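Local coordinates for BRIC1 (Synthetic construct, PDB 6FF6), which is a computationally designed repeat protein with no known natural function, made by an interface-driven strategy that yields a novel corrugated architecture, at residues Phe73-Met83 against Leu108-Tyr119. Residues are numbered along the deposited sequence; the frame is centred on the assembly and turned at random.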
ATOM      1  N   PHE A  73       0.476  -7.835  -4.214  1.00106.51           N
ATOM      2  CA  PHE A  73      -0.001  -7.075  -5.374  1.00102.76           C
ATOM      3  C   PHE A  73      -1.386  -7.615  -5.780  1.00104.92           C
ATOM      4  O   PHE A  73      -1.539  -8.368  -6.740  1.00 99.46           O
ATOM      5  CB  PHE A  73       1.027  -7.105  -6.516  1.00101.57           C
ATOM      6  CG  PHE A  73       2.415  -6.566  -6.201  1.00105.50           C
ATOM      7  CD1 PHE A  73       2.626  -5.714  -5.121  1.00112.28           C
ATOM      8  CD2 PHE A  73       3.504  -6.885  -7.008  1.00105.76           C
ATOM      9  CE1 PHE A  73       3.898  -5.210  -4.844  1.00115.51           C
ATOM     10  CE2 PHE A  73       4.776  -6.378  -6.730  1.00110.64           C
ATOM     11  CZ  PHE A  73       4.960  -5.540  -5.657  1.00112.95           C
ATOM     12  N   THR A  74      -2.394  -7.234  -4.977  1.00105.59           N
ATOM     13  CA  THR A  74      -3.755  -7.743  -5.068  1.00105.37           C
ATOM     14  C   THR A  74      -4.448  -7.438  -6.388  1.00107.12           C
ATOM     15  O   THR A  74      -5.091  -8.338  -6.942  1.00104.20           O
ATOM     16  CB  THR A  74      -4.581  -7.331  -3.869  1.00108.64           C
ATOM     17  OG1 THR A  74      -4.379  -5.948  -3.604  1.00114.46           O
ATOM     18  CG2 THR A  74      -4.226  -8.148  -2.643  1.00106.46           C
ATOM     19  N   MET A  75      -4.288  -6.224  -6.917  1.00103.44           N
ATOM     20  CA  MET A  75      -4.911  -5.877  -8.194  1.00100.20           C
ATOM     21  C   MET A  75      -4.321  -6.722  -9.301  1.00100.48           C
ATOM     22  O   MET A  75      -5.041  -7.167 -10.186  1.00 99.00           O
ATOM     23  CB  MET A  75      -4.685  -4.397  -8.499  1.00103.13           C
ATOM     24  CG  MET A  75      -5.213  -3.482  -7.459  1.00109.77           C
ATOM     25  SD  MET A  75      -6.918  -3.199  -7.794  1.00114.26           S
ATOM     26  CE  MET A  75      -6.856  -1.510  -8.127  1.00112.61           C
ATOM     27  N   LEU A  76      -3.000  -6.966  -9.236  1.00 97.14           N
ATOM     28  CA  LEU A  76      -2.297  -7.787 -10.209  1.00 93.41           C
ATOM     29  C   LEU A  76      -2.758  -9.254 -10.061  1.00 95.87           C
ATOM     30  O   LEU A  76      -3.065  -9.894 -11.068  1.00 94.25           O
ATOM     31  CB  LEU A  76      -0.779  -7.637 -10.019  1.00 93.94           C
ATOM     32  CG  LEU A  76       0.129  -8.390 -10.990  1.00 95.57           C
ATOM     33  CD1 LEU A  76      -0.166  -7.999 -12.422  1.00 93.21           C
ATOM     34  CD2 LEU A  76       1.562  -8.130 -10.665  1.00 95.26           C
ATOM     35  N   GLN A  77      -2.835  -9.756  -8.802  1.00 91.83           N
ATOM     36  CA  GLN A  77      -3.274 -11.106  -8.428  1.00 91.33           C
ATOM     37  C   GLN A  77      -4.617 -11.418  -9.078  1.00 92.04           C
ATOM     38  O   GLN A  77      -4.760 -12.454  -9.720  1.00 90.92           O
ATOM     39  CB  GLN A  77      -3.441 -11.196  -6.902  1.00 96.56           C
ATOM     40  CG  GLN A  77      -2.366 -11.985  -6.176  1.00114.96           C
ATOM     41  CD  GLN A  77      -2.476 -11.821  -4.673  1.00125.27           C
ATOM     42  OE1 GLN A  77      -2.640 -10.716  -4.146  1.00124.10           O
ATOM     43  NE2 GLN A  77      -2.370 -12.917  -3.940  1.00106.30           N
ATOM     44  N   TYR A  78      -5.575 -10.494  -8.948  1.00 86.94           N
ATOM     45  CA  TYR A  78      -6.909 -10.630  -9.497  1.00 86.44           C
ATOM     46  C   TYR A  78      -6.922 -10.642 -11.031  1.00 86.23           C
ATOM     47  O   TYR A  78      -7.569 -11.500 -11.630  1.00 83.83           O
ATOM     48  CB  TYR A  78      -7.836  -9.569  -8.893  1.00 90.75           C
ATOM     49  CG  TYR A  78      -8.455 -10.028  -7.580  1.00 97.60           C
ATOM     50  CD1 TYR A  78      -9.498 -10.954  -7.560  1.00102.12           C
ATOM     51  CD2 TYR A  78      -7.993  -9.543  -6.359  1.00101.55           C
ATOM     52  CE1 TYR A  78     -10.069 -11.384  -6.358  1.00107.18           C
ATOM     53  CE2 TYR A  78      -8.563  -9.957  -5.149  1.00107.47           C
ATOM     54  CZ  TYR A  78      -9.597 -10.884  -5.152  1.00118.18           C
ATOM     55  OH  TYR A  78     -10.155 -11.312  -3.962  1.00125.03           O
ATOM     56  N   ALA A  79      -6.155  -9.755 -11.648  1.00 83.94           N
ATOM     57  CA  ALA A  79      -5.963  -9.680 -13.111  1.00 82.69           C
ATOM     58  C   ALA A  79      -5.334 -10.975 -13.658  1.00 86.28           C
ATOM     59  O   ALA A  79      -5.723 -11.421 -14.738  1.00 85.87           O
ATOM     60  CB  ALA A  79      -5.068  -8.491 -13.468  1.00 82.95           C
ATOM     61  N   VAL A  80      -4.382 -11.573 -12.915  1.00 82.82           N
ATOM     62  CA  VAL A  80      -3.705 -12.806 -13.308  1.00 82.34           C
ATOM     63  C   VAL A  80      -4.650 -13.991 -13.150  1.00 86.29           C
ATOM     64  O   VAL A  80      -4.733 -14.808 -14.070  1.00 84.18           O
ATOM     65  CB  VAL A  80      -2.381 -13.021 -12.539  1.00 87.64           C
ATOM     66  CG1 VAL A  80      -1.721 -14.318 -12.945  1.00 86.93           C
ATOM     67  CG2 VAL A  80      -1.427 -11.869 -12.769  1.00 87.49           C
ATOM     68  N   GLU A  81      -5.380 -14.081 -12.009  1.00 86.24           N
ATOM     69  CA  GLU A  81      -6.356 -15.163 -11.751  1.00 88.07           C
ATOM     70  C   GLU A  81      -7.346 -15.240 -12.910  1.00 90.72           C
ATOM     71  O   GLU A  81      -7.689 -16.323 -13.371  1.00 92.12           O
ATOM     72  CB  GLU A  81      -7.166 -14.914 -10.465  1.00 92.56           C
ATOM     73  CG  GLU A  81      -6.443 -15.089  -9.136  1.00113.25           C
ATOM     74  CD  GLU A  81      -7.304 -14.786  -7.912  1.00153.76           C
ATOM     75  OE1 GLU A  81      -8.458 -15.278  -7.881  1.00168.95           O
ATOM     76  OE2 GLU A  81      -6.841 -14.075  -6.985  1.00140.83           O
ATOM     77  N   LEU A  82      -7.789 -14.081 -13.379  1.00 85.21           N
ATOM     78  CA  LEU A  82      -8.754 -13.959 -14.446  1.00 85.45           C
ATOM     79  C   LEU A  82      -8.224 -14.472 -15.733  1.00 86.38           C
ATOM     80  O   LEU A  82      -8.897 -15.270 -16.362  1.00 87.43           O
ATOM     81  CB  LEU A  82      -9.222 -12.514 -14.549  1.00 86.56           C
ATOM     82  CG  LEU A  82     -10.538 -12.230 -15.238  1.00 94.00           C
ATOM     83  CD1 LEU A  82     -11.704 -12.849 -14.504  1.00 97.65           C
ATOM     84  CD2 LEU A  82     -10.761 -10.761 -15.265  1.00 99.63           C
ATOM     85  N   MET A  83      -6.993 -14.109 -16.101  1.00 81.54           N
ATOM     86  CA  MET A  83      -6.409 -14.656 -17.315  1.00 79.31           C
ATOM     87  C   MET A  83      -6.177 -16.178 -17.162  1.00 80.41           C
ATOM     88  O   MET A  83      -6.531 -16.959 -18.039  1.00 78.60           O
ATOM     89  CB  MET A  83      -5.131 -13.936 -17.740  1.00 80.90           C
ATOM     90  CG  MET A  83      -4.587 -14.500 -19.054  1.00 86.76           C
ATOM     91  SD  MET A  83      -4.005 -13.266 -20.187  1.00 93.94           S
ATOM     92  CE  MET A  83      -3.791 -14.201 -21.553  1.00 92.13           C
ATOM     93  N   LEU A 108      -6.445  -8.622 -21.204  1.00 77.90           N
ATOM     94  CA  LEU A 108      -6.137  -9.166 -19.875  1.00 76.59           C
ATOM     95  C   LEU A 108      -4.637  -9.071 -19.620  1.00 79.33           C
ATOM     96  O   LEU A 108      -4.227  -8.732 -18.510  1.00 77.86           O
ATOM     97  CB  LEU A 108      -6.610 -10.633 -19.768  1.00 76.95           C
ATOM     98  CG  LEU A 108      -8.144 -10.851 -19.722  1.00 82.57           C
ATOM     99  CD1 LEU A 108      -8.483 -12.298 -19.663  1.00 81.30           C
ATOM    100  CD2 LEU A 108      -8.747 -10.199 -18.496  1.00 90.39           C
ATOM    101  N   LYS A 109      -3.822  -9.363 -20.671  1.00 75.29           N
ATOM    102  CA  LYS A 109      -2.368  -9.233 -20.669  1.00 73.78           C
ATOM    103  C   LYS A 109      -2.037  -7.743 -20.428  1.00 79.33           C
ATOM    104  O   LYS A 109      -1.166  -7.436 -19.622  1.00 79.45           O
ATOM    105  CB  LYS A 109      -1.751  -9.718 -22.015  1.00 73.50           C
ATOM    106  CG  LYS A 109      -0.243  -9.549 -22.098  1.00 70.02           C
ATOM    107  CD  LYS A 109       0.199  -8.260 -22.893  1.00 85.02           C
ATOM    108  CE  LYS A 109       1.485  -7.658 -22.371  1.00 90.80           C
ATOM    109  NZ  LYS A 109       2.401  -7.175 -23.438  1.00108.42           N
ATOM    110  N   ASP A 110      -2.736  -6.820 -21.109  1.00 77.02           N
ATOM    111  CA  ASP A 110      -2.489  -5.385 -20.928  1.00 77.87           C
ATOM    112  C   ASP A 110      -2.866  -4.937 -19.543  1.00 82.85           C
ATOM    113  O   ASP A 110      -2.156  -4.095 -18.975  1.00 85.76           O
ATOM    114  CB  ASP A 110      -3.260  -4.566 -21.950  1.00 80.50           C
ATOM    115  CG  ASP A 110      -2.747  -4.710 -23.360  1.00 91.03           C
ATOM    116  OD1 ASP A 110      -1.525  -5.033 -23.530  1.00 91.21           O
ATOM    117  OD2 ASP A 110      -3.547  -4.486 -24.303  1.00 99.21           O
ATOM    118  N   LEU A 111      -3.962  -5.512 -18.992  1.00 74.90           N
ATOM    119  CA  LEU A 111      -4.397  -5.238 -17.630  1.00 74.87           C
ATOM    120  C   LEU A 111      -3.314  -5.664 -16.649  1.00 81.64           C
ATOM    121  O   LEU A 111      -2.891  -4.843 -15.832  1.00 83.00           O
ATOM    122  CB  LEU A 111      -5.725  -5.917 -17.301  1.00 73.33           C
ATOM    123  CG  LEU A 111      -6.274  -5.562 -15.924  1.00 75.39           C
ATOM    124  CD1 LEU A 111      -6.387  -4.004 -15.725  1.00 73.61           C
ATOM    125  CD2 LEU A 111      -7.542  -6.365 -15.635  1.00 73.63           C
ATOM    126  N   MET A 112      -2.806  -6.907 -16.789  1.00 77.71           N
ATOM    127  CA  MET A 112      -1.665  -7.416 -16.016  1.00 77.48           C
ATOM    128  C   MET A 112      -0.451  -6.439 -16.105  1.00 82.40           C
ATOM    129  O   MET A 112       0.194  -6.160 -15.102  1.00 80.73           O
ATOM    130  CB  MET A 112      -1.258  -8.790 -16.530  1.00 78.57           C
ATOM    131  CG  MET A 112      -2.187  -9.861 -16.105  1.00 83.25           C
ATOM    132  SD  MET A 112      -1.807 -11.438 -16.898  1.00 89.68           S
ATOM    133  CE  MET A 112      -0.311 -11.866 -16.086  1.00 88.00           C
ATOM    134  N   GLN A 113      -0.167  -5.909 -17.305  1.00 81.18           N
ATOM    135  CA  GLN A 113       0.907  -4.945 -17.506  1.00 81.72           C
ATOM    136  C   GLN A 113       0.604  -3.656 -16.744  1.00 84.83           C
ATOM    137  O   GLN A 113       1.480  -3.161 -16.043  1.00 87.17           O
ATOM    138  CB  GLN A 113       1.121  -4.664 -18.999  1.00 82.88           C
ATOM    139  CG  GLN A 113       2.277  -3.702 -19.268  1.00102.89           C
ATOM    140  CD  GLN A 113       3.620  -4.315 -18.934  1.00121.47           C
ATOM    141  OE1 GLN A 113       4.056  -5.278 -19.574  1.00113.47           O
ATOM    142  NE2 GLN A 113       4.305  -3.771 -17.926  1.00116.10           N
ATOM    143  N   ARG A 114      -0.626  -3.130 -16.862  1.00 79.81           N
ATOM    144  CA  ARG A 114      -1.048  -1.881 -16.188  1.00 80.87           C
ATOM    145  C   ARG A 114      -1.002  -1.986 -14.668  1.00 82.26           C
ATOM    146  O   ARG A 114      -0.549  -1.044 -14.008  1.00 83.60           O
ATOM    147  CB  ARG A 114      -2.427  -1.392 -16.681  1.00 80.62           C
ATOM    148  CG  ARG A 114      -2.313  -0.711 -18.073  1.00 86.73           C
ATOM    149  CD  ARG A 114      -3.578  -0.052 -18.600  1.00 85.19           C
ATOM    150  NE  ARG A 114      -4.743  -0.927 -18.470  1.00100.03           N
ATOM    151  CZ  ARG A 114      -5.346  -1.565 -19.466  1.00106.60           C
ATOM    152  NH1 ARG A 114      -4.919  -1.412 -20.715  1.00 92.03           N
ATOM    153  NH2 ARG A 114      -6.397  -2.342 -19.227  1.00 84.17           N
ATOM    154  N   MET A 115      -1.427  -3.145 -14.132  1.00 76.61           N
ATOM    155  CA  MET A 115      -1.411  -3.477 -12.707  1.00 78.13           C
ATOM    156  C   MET A 115       0.013  -3.606 -12.202  1.00 84.92           C
ATOM    157  O   MET A 115       0.359  -3.057 -11.159  1.00 89.19           O
ATOM    158  CB  MET A 115      -2.253  -4.737 -12.417  1.00 78.99           C
ATOM    159  CG  MET A 115      -3.766  -4.506 -12.594  1.00 82.21           C
ATOM    160  SD  MET A 115      -4.417  -3.050 -11.690  1.00 89.86           S
ATOM    161  CE  MET A 115      -4.517  -1.802 -13.023  1.00 86.31           C
ATOM    162  N   LEU A 116       0.863  -4.238 -12.986  1.00 79.59           N
ATOM    163  CA  LEU A 116       2.269  -4.383 -12.658  1.00 81.06           C
ATOM    164  C   LEU A 116       2.886  -3.015 -12.555  1.00 89.78           C
ATOM    165  O   LEU A 116       3.553  -2.739 -11.566  1.00 94.06           O
ATOM    166  CB  LEU A 116       2.987  -5.201 -13.726  1.00 79.65           C
ATOM    167  CG  LEU A 116       4.440  -5.545 -13.447  1.00 87.65           C
ATOM    168  CD1 LEU A 116       4.579  -6.515 -12.261  1.00 88.45           C
ATOM    169  CD2 LEU A 116       5.141  -6.040 -14.714  1.00 88.34           C
ATOM    170  N   ASP A 117       2.604  -2.130 -13.525  1.00 85.72           N
ATOM    171  CA  ASP A 117       3.125  -0.767 -13.549  1.00 88.73           C
ATOM    172  C   ASP A 117       2.584   0.103 -12.422  1.00 97.54           C
ATOM    173  O   ASP A 117       3.278   1.038 -12.000  1.00102.11           O
ATOM    174  CB  ASP A 117       2.914  -0.140 -14.930  1.00 90.59           C
ATOM    175  CG  ASP A 117       3.833  -0.755 -16.001  1.00111.30           C
ATOM    176  OD1 ASP A 117       4.918  -1.265 -15.643  1.00112.54           O
ATOM    177  OD2 ASP A 117       3.464  -0.726 -17.193  1.00122.57           O
ATOM    178  N   TYR A 118       1.349  -0.214 -11.915  1.00 91.88           N
ATOM    179  CA  TYR A 118       0.757   0.480 -10.793  1.00 93.24           C
ATOM    180  C   TYR A 118       1.664   0.264  -9.589  1.00 99.63           C
ATOM    181  O   TYR A 118       2.160   1.226  -9.010  1.00103.55           O
ATOM    182  CB  TYR A 118      -0.676  -0.043 -10.517  1.00 92.74           C
ATOM    183  CG  TYR A 118      -1.239   0.391  -9.175  1.00 96.64           C
ATOM    184  CD1 TYR A 118      -1.579   1.722  -8.937  1.00100.95           C
ATOM    185  CD2 TYR A 118      -1.355  -0.512  -8.121  1.00 98.01           C
ATOM    186  CE1 TYR A 118      -2.042   2.141  -7.689  1.00103.99           C
ATOM    187  CE2 TYR A 118      -1.824  -0.104  -6.866  1.00102.50           C
ATOM    188  CZ  TYR A 118      -2.146   1.228  -6.651  1.00109.87           C
ATOM    189  OH  TYR A 118      -2.574   1.658  -5.416  1.00114.49           O
ATOM    190  N   TYR A 119       1.930  -1.006  -9.272  1.00 95.73           N
ATOM    191  CA  TYR A 119       2.770  -1.438  -8.166  1.00 98.59           C
ATOM    192  C   TYR A 119       4.206  -1.085  -8.344  1.00106.07           C
ATOM    193  O   TYR A 119       4.886  -0.844  -7.357  1.00110.66           O
ATOM    194  CB  TYR A 119       2.598  -2.931  -7.891  1.00 98.58           C
ATOM    195  CG  TYR A 119       1.215  -3.273  -7.374  1.00101.15           C
ATOM    196  CD1 TYR A 119       0.834  -2.946  -6.077  1.00107.06           C
ATOM    197  CD2 TYR A 119       0.274  -3.882  -8.196  1.00 98.83           C
ATOM    198  CE1 TYR A 119      -0.444  -3.241  -5.601  1.00109.39           C
ATOM    199  CE2 TYR A 119      -1.016  -4.166  -7.738  1.00100.40           C
ATOM    200  CZ  TYR A 119      -1.365  -3.858  -6.433  1.00114.87           C
ATOM    201  OH  TYR A 119      -2.611  -4.171  -5.949  1.00117.23           O
TER
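Tyr119 lays its ring over that of Phe73 in an offset stack, centroids 4.6 Å apart and planes nearly parallel. The two side chains run in opposite directions, which brings Phe73 CB over the centre of the tyrosine ring and Tyr119 CB over that of the phenylalanine. With CG anti to its carbonyl carbon (chi1 -67°), Tyr119 reaches the start of helix 74-92, where its OH accepts a nearly straight bond from Met75 N (2.8 Å, 166°). That N-H belongs to the first turn, which lacks a preceding helical carbonyl, so a hydroxyl suits the place. A phenylalanine here, lacking the hydroxyl, would probably leave the Met75 N-H at the helix start without its mate. Farther along, Leu76 is a knob among Met112, Met115, Leu116 and Tyr119, its CD2 branch 3.8 Å from Leu116 CD1. Met112 answers as a knob among Leu76, Ala79, Val80 and Met83; its flexible chain bends at its last torsion to bring CE against Val80 CG2. Small Ala79 sets CB 3.9 Å from Leu111 CD2, a methyl suiting closely spaced backbones. Val80 also touches helix 51-71, and Leu116 helix 23-42. Antiparallel at 168°, the pair shows knobs-into-holes packing of an up-and-down four-helix bundle, consistent with the Hpt-domain family.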